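Local coordinates for ORF 37 (Human herpesvirus 8 type M, PDB 3FHD), which degrades single- and double-stranded DNA as a metal-dependent exonuclease and endonuclease, processing branched viral DNA intermediates to promote production of packaged linear genomes, at residues A[290-303]-A[378-390]. Residues are numbered along the deposited sequence; the frame is centred on the assembly and turned at random.
Sequences LYEAPGKLALKDFF and SIKARFKANLFVN
Helix 296-303 crosses strand 379-385 at -73°, 9.8 Å between axes, and the turn joining it to helix 282-292 passes over Phe383. This is helix-on-sheet packing in the PD-(D/E)XK nuclease fold, on a strand paired antiparallel with 362-367 and away from the magnesium site. Phe383 CG stands between the backbone N and the carbonyl carbon (chi1 66°), which lifts the ring against the Pro294-Gly295 turn. Gly295, the N-cap of helix 296-303, lays its CA over one ring face, 3.8 Å from the centroid, a CH-pi contact; the Pro294 carbonyl carbon overlies the rim of that face. Leu299 CD2 meets Phe383 CE1 obliquely at 4.0 Å, while Pro294 CG rests on Ala381 CB. At the N-terminal end of the strand, where Lys380 and Ala381 form a classic beta bulge opposite Val366, Lys380 runs extended to CE across the Tyr291 ring, CD over its face. The chain then bends at chi4 (-83°), giving NZ a weak hydrogen bond to Tyr291 O; Tyr291 OH accepts one from Asp369 N. At the other end Phe303 CE2 touches Leu387 CD1 at 3.6 Å. Asn386, centre of an inverse gamma turn, donates a hydrogen bond from ND2 to Glu332 OE2, while Lys296 NZ hydrogen-bonds Asn386 OD1 at 3.1 Å from above the carbonyl plane.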
ATOM      1  N   LEU A 290      22.762  13.876 -18.453  1.00 18.42           N
ATOM      2  CA  LEU A 290      21.402  13.378 -18.659  1.00 19.68           C
ATOM      3  C   LEU A 290      20.409  14.482 -19.024  1.00 20.27           C
ATOM      4  O   LEU A 290      19.577  14.285 -19.906  1.00 20.05           O
ATOM      5  CB  LEU A 290      20.908  12.628 -17.409  1.00 19.70           C
ATOM      6  CG  LEU A 290      19.512  11.994 -17.389  1.00 19.04           C
ATOM      7  CD1 LEU A 290      19.464  10.806 -18.340  1.00 21.36           C
ATOM      8  CD2 LEU A 290      19.166  11.577 -15.970  1.00 20.22           C
ATOM      9  N   TYR A 291      20.498  15.626 -18.335  1.00 20.91           N
ATOM     10  CA  TYR A 291      19.585  16.756 -18.547  1.00 21.76           C
ATOM     11  C   TYR A 291      19.740  17.367 -19.943  1.00 22.72           C
ATOM     12  O   TYR A 291      18.741  17.680 -20.600  1.00 23.12           O
ATOM     13  CB  TYR A 291      19.795  17.833 -17.469  1.00 21.69           C
ATOM     14  CG  TYR A 291      18.765  18.959 -17.484  1.00 21.69           C
ATOM     15  CD1 TYR A 291      17.510  18.794 -16.898  1.00 22.68           C
ATOM     16  CD2 TYR A 291      19.056  20.192 -18.087  1.00 21.96           C
ATOM     17  CE1 TYR A 291      16.562  19.821 -16.910  1.00 22.38           C
ATOM     18  CE2 TYR A 291      18.116  21.235 -18.102  1.00 22.56           C
ATOM     19  CZ  TYR A 291      16.875  21.043 -17.515  1.00 22.02           C
ATOM     20  OH  TYR A 291      15.933  22.059 -17.527  1.00 21.92           O
ATOM     21  N   GLU A 292      20.992  17.530 -20.381  1.00 22.95           N
ATOM     22  CA  GLU A 292      21.298  18.120 -21.676  1.00 23.85           C
ATOM     23  C   GLU A 292      21.058  17.154 -22.826  1.00 24.20           C
ATOM     24  O   GLU A 292      20.738  17.585 -23.933  1.00 24.65           O
ATOM     25  CB  GLU A 292      22.744  18.622 -21.711  1.00 23.63           C
ATOM     26  N   ALA A 293      21.231  15.856 -22.563  1.00 24.55           N
ATOM     27  CA  ALA A 293      21.110  14.807 -23.585  1.00 24.35           C
ATOM     28  C   ALA A 293      20.300  13.610 -23.068  1.00 24.51           C
ATOM     29  O   ALA A 293      20.869  12.545 -22.808  1.00 24.98           O
ATOM     30  CB  ALA A 293      22.496  14.352 -24.036  1.00 24.46           C
ATOM     31  N   PRO A 294      18.971  13.775 -22.915  1.00 24.19           N
ATOM     32  CA  PRO A 294      18.167  12.700 -22.298  1.00 24.04           C
ATOM     33  C   PRO A 294      18.171  11.386 -23.094  1.00 23.72           C
ATOM     34  O   PRO A 294      17.755  11.362 -24.247  1.00 23.58           O
ATOM     35  CB  PRO A 294      16.748  13.301 -22.247  1.00 24.14           C
ATOM     36  CG  PRO A 294      16.943  14.791 -22.418  1.00 24.58           C
ATOM     37  CD  PRO A 294      18.146  14.937 -23.289  1.00 24.00           C
ATOM     38  N   GLY A 295      18.640  10.308 -22.470  1.00 23.13           N
ATOM     39  CA  GLY A 295      18.656   8.991 -23.112  1.00 22.88           C
ATOM     40  C   GLY A 295      19.265   7.910 -22.243  1.00 22.48           C
ATOM     41  O   GLY A 295      19.724   8.172 -21.129  1.00 21.75           O
ATOM     42  N   LYS A 296      19.307   6.697 -22.777  1.00 22.71           N
ATOM     43  CA  LYS A 296      19.684   5.526 -21.992  1.00 23.32           C
ATOM     44  C   LYS A 296      21.128   5.483 -21.485  1.00 23.50           C
ATOM     45  O   LYS A 296      21.374   4.959 -20.386  1.00 24.29           O
ATOM     46  CB  LYS A 296      19.333   4.237 -22.736  1.00 23.66           C
ATOM     47  CG  LYS A 296      17.837   4.085 -23.003  1.00 24.16           C
ATOM     48  CD  LYS A 296      17.474   2.651 -23.278  1.00 26.40           C
ATOM     49  CE  LYS A 296      18.208   2.104 -24.483  1.00 26.75           C
ATOM     50  NZ  LYS A 296      17.710   0.741 -24.795  1.00 29.73           N
ATOM     51  N   LEU A 297      22.060   6.041 -22.254  1.00 23.42           N
ATOM     52  CA  LEU A 297      23.480   6.051 -21.877  1.00 23.17           C
ATOM     53  C   LEU A 297      23.776   7.038 -20.751  1.00 22.41           C
ATOM     54  O   LEU A 297      24.468   6.691 -19.786  1.00 22.35           O
ATOM     55  CB  LEU A 297      24.372   6.349 -23.084  1.00 23.17           C
ATOM     56  CG  LEU A 297      25.904   6.325 -22.912  1.00 24.10           C
ATOM     57  CD1 LEU A 297      26.461   4.893 -22.974  1.00 25.86           C
ATOM     58  CD2 LEU A 297      26.597   7.187 -23.972  1.00 23.65           C
ATOM     59  N   ALA A 298      23.278   8.269 -20.896  1.00 21.71           N
ATOM     60  CA  ALA A 298      23.320   9.260 -19.808  1.00 21.14           C
ATOM     61  C   ALA A 298      22.613   8.718 -18.547  1.00 20.08           C
ATOM     62  O   ALA A 298      23.062   8.947 -17.428  1.00 20.35           O
ATOM     63  CB  ALA A 298      22.692  10.572 -20.255  1.00 20.91           C
ATOM     64  N   LEU A 299      21.534   7.970 -18.738  1.00 19.60           N
ATOM     65  CA  LEU A 299      20.813   7.377 -17.602  1.00 18.45           C
ATOM     66  C   LEU A 299      21.625   6.308 -16.865  1.00 18.26           C
ATOM     67  O   LEU A 299      21.617   6.257 -15.632  1.00 17.03           O
ATOM     68  CB  LEU A 299      19.461   6.823 -18.043  1.00 18.79           C
ATOM     69  CG  LEU A 299      18.529   6.280 -16.951  1.00 18.01           C
ATOM     70  CD1 LEU A 299      18.185   7.353 -15.924  1.00 13.48           C
ATOM     71  CD2 LEU A 299      17.260   5.683 -17.591  1.00 17.81           C
ATOM     72  N   LYS A 300      22.337   5.471 -17.623  1.00 18.72           N
ATOM     73  CA  LYS A 300      23.215   4.452 -17.045  1.00 18.81           C
ATOM     74  C   LYS A 300      24.303   5.100 -16.180  1.00 18.88           C
ATOM     75  O   LYS A 300      24.516   4.691 -15.032  1.00 18.70           O
ATOM     76  CB  LYS A 300      23.812   3.566 -18.151  1.00 19.17           C
ATOM     77  CG  LYS A 300      24.561   2.344 -17.650  1.00 19.25           C
ATOM     78  CD  LYS A 300      25.165   1.521 -18.797  1.00 20.28           C
ATOM     79  CE  LYS A 300      26.455   0.847 -18.323  1.00 22.83           C
ATOM     80  NZ  LYS A 300      27.122  -0.021 -19.333  1.00 24.70           N
ATOM     81  N   ASP A 301      24.960   6.131 -16.718  1.00 19.29           N
ATOM     82  CA  ASP A 301      26.013   6.842 -16.004  1.00 19.84           C
ATOM     83  C   ASP A 301      25.498   7.496 -14.722  1.00 20.41           C
ATOM     84  O   ASP A 301      26.216   7.554 -13.703  1.00 20.42           O
ATOM     85  CB  ASP A 301      26.673   7.881 -16.924  1.00 20.51           C
ATOM     86  N   PHE A 302      24.251   7.982 -14.774  1.00 20.52           N
ATOM     87  CA  PHE A 302      23.580   8.524 -13.604  1.00 20.17           C
ATOM     88  C   PHE A 302      23.347   7.415 -12.568  1.00 20.50           C
ATOM     89  O   PHE A 302      23.709   7.558 -11.396  1.00 20.45           O
ATOM     90  CB  PHE A 302      22.267   9.212 -14.006  1.00 20.26           C
ATOM     91  CG  PHE A 302      21.442   9.676 -12.835  1.00 20.20           C
ATOM     92  CD1 PHE A 302      21.811  10.814 -12.111  1.00 20.12           C
ATOM     93  CD2 PHE A 302      20.296   8.982 -12.465  1.00 20.93           C
ATOM     94  CE1 PHE A 302      21.051  11.244 -11.018  1.00 17.22           C
ATOM     95  CE2 PHE A 302      19.531   9.393 -11.363  1.00 21.01           C
ATOM     96  CZ  PHE A 302      19.918  10.538 -10.646  1.00 19.08           C
ATOM     97  N   PHE A 303      22.786   6.290 -13.001  1.00 20.91           N
ATOM     98  CA  PHE A 303      22.566   5.179 -12.077  1.00 22.45           C
ATOM     99  C   PHE A 303      23.847   4.716 -11.388  1.00 23.27           C
ATOM    100  O   PHE A 303      23.864   4.508 -10.165  1.00 23.18           O
ATOM    101  CB  PHE A 303      21.864   4.001 -12.765  1.00 22.41           C
ATOM    102  CG  PHE A 303      20.366   4.135 -12.804  1.00 23.16           C
ATOM    103  CD1 PHE A 303      19.642   4.334 -11.630  1.00 24.18           C
ATOM    104  CD2 PHE A 303      19.673   4.055 -14.005  1.00 23.17           C
ATOM    105  CE1 PHE A 303      18.254   4.447 -11.653  1.00 26.09           C
ATOM    106  CE2 PHE A 303      18.297   4.174 -14.034  1.00 20.81           C
ATOM    107  CZ  PHE A 303      17.585   4.375 -12.854  1.00 23.87           C
ATOM    108  N   SER A 378       7.927  21.060 -15.176  1.00 22.57           N
ATOM    109  CA  SER A 378       7.120  20.313 -16.131  1.00 22.49           C
ATOM    110  C   SER A 378       8.016  19.282 -16.832  1.00 21.96           C
ATOM    111  O   SER A 378       9.203  19.195 -16.529  1.00 22.02           O
ATOM    112  CB  SER A 378       6.476  21.282 -17.142  1.00 22.46           C
ATOM    113  OG  SER A 378       7.463  22.075 -17.775  1.00 22.92           O
ATOM    114  N   ILE A 379       7.458  18.501 -17.752  1.00 21.45           N
ATOM    115  CA  ILE A 379       8.248  17.496 -18.477  1.00 21.52           C
ATOM    116  C   ILE A 379       9.112  18.206 -19.510  1.00 22.53           C
ATOM    117  O   ILE A 379       8.592  18.991 -20.306  1.00 22.46           O
ATOM    118  CB  ILE A 379       7.342  16.417 -19.152  1.00 21.46           C
ATOM    119  CG1 ILE A 379       6.537  15.654 -18.093  1.00 21.77           C
ATOM    120  CG2 ILE A 379       8.152  15.449 -20.006  1.00 18.30           C
ATOM    121  CD1 ILE A 379       5.415  14.786 -18.674  1.00 21.93           C
ATOM    122  N   LYS A 380      10.427  17.960 -19.457  1.00 22.52           N
ATOM    123  CA  LYS A 380      11.381  18.464 -20.453  1.00 22.61           C
ATOM    124  C   LYS A 380      11.549  17.449 -21.583  1.00 22.76           C
ATOM    125  O   LYS A 380      11.599  17.823 -22.751  1.00 22.15           O
ATOM    126  CB  LYS A 380      12.756  18.724 -19.821  1.00 22.31           C
ATOM    127  CG  LYS A 380      13.774  19.316 -20.777  1.00 23.46           C
ATOM    128  CD  LYS A 380      15.183  18.955 -20.396  1.00 24.39           C
ATOM    129  CE  LYS A 380      16.185  19.755 -21.221  1.00 25.35           C
ATOM    130  NZ  LYS A 380      16.454  19.163 -22.562  1.00 27.38           N
ATOM    131  N   ALA A 381      11.668  16.171 -21.225  1.00 22.50           N
ATOM    132  CA  ALA A 381      11.881  15.112 -22.206  1.00 22.61           C
ATOM    133  C   ALA A 381      11.445  13.781 -21.633  1.00 23.23           C
ATOM    134  O   ALA A 381      11.480  13.578 -20.414  1.00 23.45           O
ATOM    135  CB  ALA A 381      13.334  15.052 -22.623  1.00 22.25           C
ATOM    136  N   ARG A 382      11.065  12.874 -22.529  1.00 23.68           N
ATOM    137  CA  ARG A 382      10.458  11.595 -22.193  1.00 24.48           C
ATOM    138  C   ARG A 382      11.092  10.539 -23.096  1.00 23.51           C
ATOM    139  O   ARG A 382      11.218  10.772 -24.280  1.00 23.88           O
ATOM    140  CB  ARG A 382       8.972  11.703 -22.508  1.00 25.33           C
ATOM    141  CG  ARG A 382       8.098  10.586 -22.060  1.00 27.83           C
ATOM    142  CD  ARG A 382       6.726  10.788 -22.708  1.00 32.63           C
ATOM    143  NE  ARG A 382       5.832   9.633 -22.599  1.00 35.56           N
ATOM    144  CZ  ARG A 382       6.193   8.354 -22.717  1.00 38.11           C
ATOM    145  NH1 ARG A 382       5.271   7.400 -22.592  1.00 38.23           N
ATOM    146  NH2 ARG A 382       7.461   8.011 -22.964  1.00 38.16           N
ATOM    147  N   PHE A 383      11.496   9.395 -22.536  1.00 22.78           N
ATOM    148  CA  PHE A 383      12.102   8.311 -23.328  1.00 21.22           C
ATOM    149  C   PHE A 383      11.904   6.920 -22.713  1.00 20.76           C
ATOM    150  O   PHE A 383      11.710   6.804 -21.518  1.00 20.09           O
ATOM    151  CB  PHE A 383      13.588   8.587 -23.629  1.00 20.97           C
ATOM    152  CG  PHE A 383      14.500   8.601 -22.418  1.00 21.32           C
ATOM    153  CD1 PHE A 383      15.227   7.469 -22.069  1.00 21.19           C
ATOM    154  CD2 PHE A 383      14.681   9.766 -21.663  1.00 21.66           C
ATOM    155  CE1 PHE A 383      16.094   7.479 -20.959  1.00 18.77           C
ATOM    156  CE2 PHE A 383      15.539   9.784 -20.563  1.00 20.40           C
ATOM    157  CZ  PHE A 383      16.252   8.639 -20.214  1.00 19.74           C
ATOM    158  N   LYS A 384      11.966   5.872 -23.532  1.00 20.15           N
ATOM    159  CA  LYS A 384      11.825   4.487 -23.038  1.00 19.92           C
ATOM    160  C   LYS A 384      13.160   3.920 -22.524  1.00 19.68           C
ATOM    161  O   LYS A 384      14.222   4.174 -23.103  1.00 18.54           O
ATOM    162  CB  LYS A 384      11.302   3.558 -24.147  1.00 19.83           C
ATOM    163  CG  LYS A 384       9.942   3.896 -24.709  1.00 20.58           C
ATOM    164  CD  LYS A 384       8.861   3.820 -23.650  1.00 22.81           C
ATOM    165  CE  LYS A 384       7.493   4.018 -24.275  1.00 24.01           C
ATOM    166  NZ  LYS A 384       6.441   3.263 -23.518  1.00 22.38           N
ATOM    167  N   ALA A 385      13.108   3.139 -21.451  1.00 18.51           N
ATOM    168  CA  ALA A 385      14.304   2.463 -20.950  1.00 18.32           C
ATOM    169  C   ALA A 385      13.992   0.988 -20.699  1.00 18.28           C
ATOM    170  O   ALA A 385      12.995   0.674 -20.030  1.00 16.59           O
ATOM    171  CB  ALA A 385      14.839   3.148 -19.677  1.00 18.41           C
ATOM    172  N   ASN A 386      14.816   0.092 -21.254  1.00 18.17           N
ATOM    173  CA  ASN A 386      14.657  -1.350 -21.014  1.00 18.97           C
ATOM    174  C   ASN A 386      15.091  -1.733 -19.597  1.00 18.98           C
ATOM    175  O   ASN A 386      16.042  -2.483 -19.372  1.00 19.06           O
ATOM    176  CB  ASN A 386      15.309  -2.233 -22.106  1.00 19.85           C
ATOM    177  CG  ASN A 386      16.751  -1.833 -22.438  1.00 21.43           C
ATOM    178  OD1 ASN A 386      17.203  -0.711 -22.158  1.00 24.25           O
ATOM    179  ND2 ASN A 386      17.480  -2.765 -23.045  1.00 23.00           N
ATOM    180  N   LEU A 387      14.382  -1.147 -18.643  1.00 18.56           N
ATOM    181  CA  LEU A 387      14.547  -1.442 -17.240  1.00 18.48           C
ATOM    182  C   LEU A 387      13.216  -2.008 -16.785  1.00 18.40           C
ATOM    183  O   LEU A 387      12.163  -1.473 -17.141  1.00 19.12           O
ATOM    184  CB  LEU A 387      14.891  -0.164 -16.468  1.00 18.64           C
ATOM    185  CG  LEU A 387      16.276   0.471 -16.701  1.00 20.01           C
ATOM    186  CD1 LEU A 387      16.506   1.556 -15.703  1.00 22.08           C
ATOM    187  CD2 LEU A 387      17.415  -0.558 -16.636  1.00 20.71           C
ATOM    188  N   PHE A 388      13.264  -3.078 -15.996  1.00 17.94           N
ATOM    189  CA  PHE A 388      12.065  -3.857 -15.634  1.00 17.16           C
ATOM    190  C   PHE A 388      12.016  -4.094 -14.139  1.00 16.35           C
ATOM    191  O   PHE A 388      13.053  -4.046 -13.481  1.00 16.65           O
ATOM    192  CB  PHE A 388      12.075  -5.236 -16.333  1.00 17.00           C
ATOM    193  CG  PHE A 388      12.188  -5.158 -17.821  1.00 17.68           C
ATOM    194  CD1 PHE A 388      11.082  -4.835 -18.606  1.00 18.39           C
ATOM    195  CD2 PHE A 388      13.413  -5.373 -18.444  1.00 17.13           C
ATOM    196  CE1 PHE A 388      11.200  -4.734 -20.012  1.00 16.95           C
ATOM    197  CE2 PHE A 388      13.537  -5.285 -19.854  1.00 19.57           C
ATOM    198  CZ  PHE A 388      12.431  -4.959 -20.622  1.00 19.07           C
ATOM    199  N   VAL A 389      10.824  -4.392 -13.614  1.00 15.64           N
ATOM    200  CA  VAL A 389      10.688  -4.696 -12.180  1.00 16.68           C
ATOM    201  C   VAL A 389      11.514  -5.935 -11.835  1.00 16.46           C
ATOM    202  O   VAL A 389      11.581  -6.874 -12.627  1.00 17.10           O
ATOM    203  CB  VAL A 389       9.205  -4.904 -11.751  1.00 16.36           C
ATOM    204  CG1 VAL A 389       8.620  -6.168 -12.397  1.00 18.62           C
ATOM    205  CG2 VAL A 389       9.103  -4.945 -10.203  1.00 17.67           C
ATOM    206  N   ASN A 390      12.155  -5.925 -10.664  1.00 16.30           N
ATOM    207  CA  ASN A 390      12.799  -7.108 -10.127  1.00 16.31           C
ATOM    208  C   ASN A 390      11.746  -7.946  -9.379  1.00 16.50           C
ATOM    209  O   ASN A 390      11.234  -7.538  -8.297  1.00 14.71           O
ATOM    210  CB  ASN A 390      13.956  -6.690  -9.208  1.00 15.37           C
ATOM    211  CG  ASN A 390      14.680  -7.862  -8.578  1.00 17.12           C
ATOM    212  OD1 ASN A 390      14.332  -9.033  -8.780  1.00 16.15           O
ATOM    213  ND2 ASN A 390      15.740  -7.549  -7.817  1.00 16.63           N
TER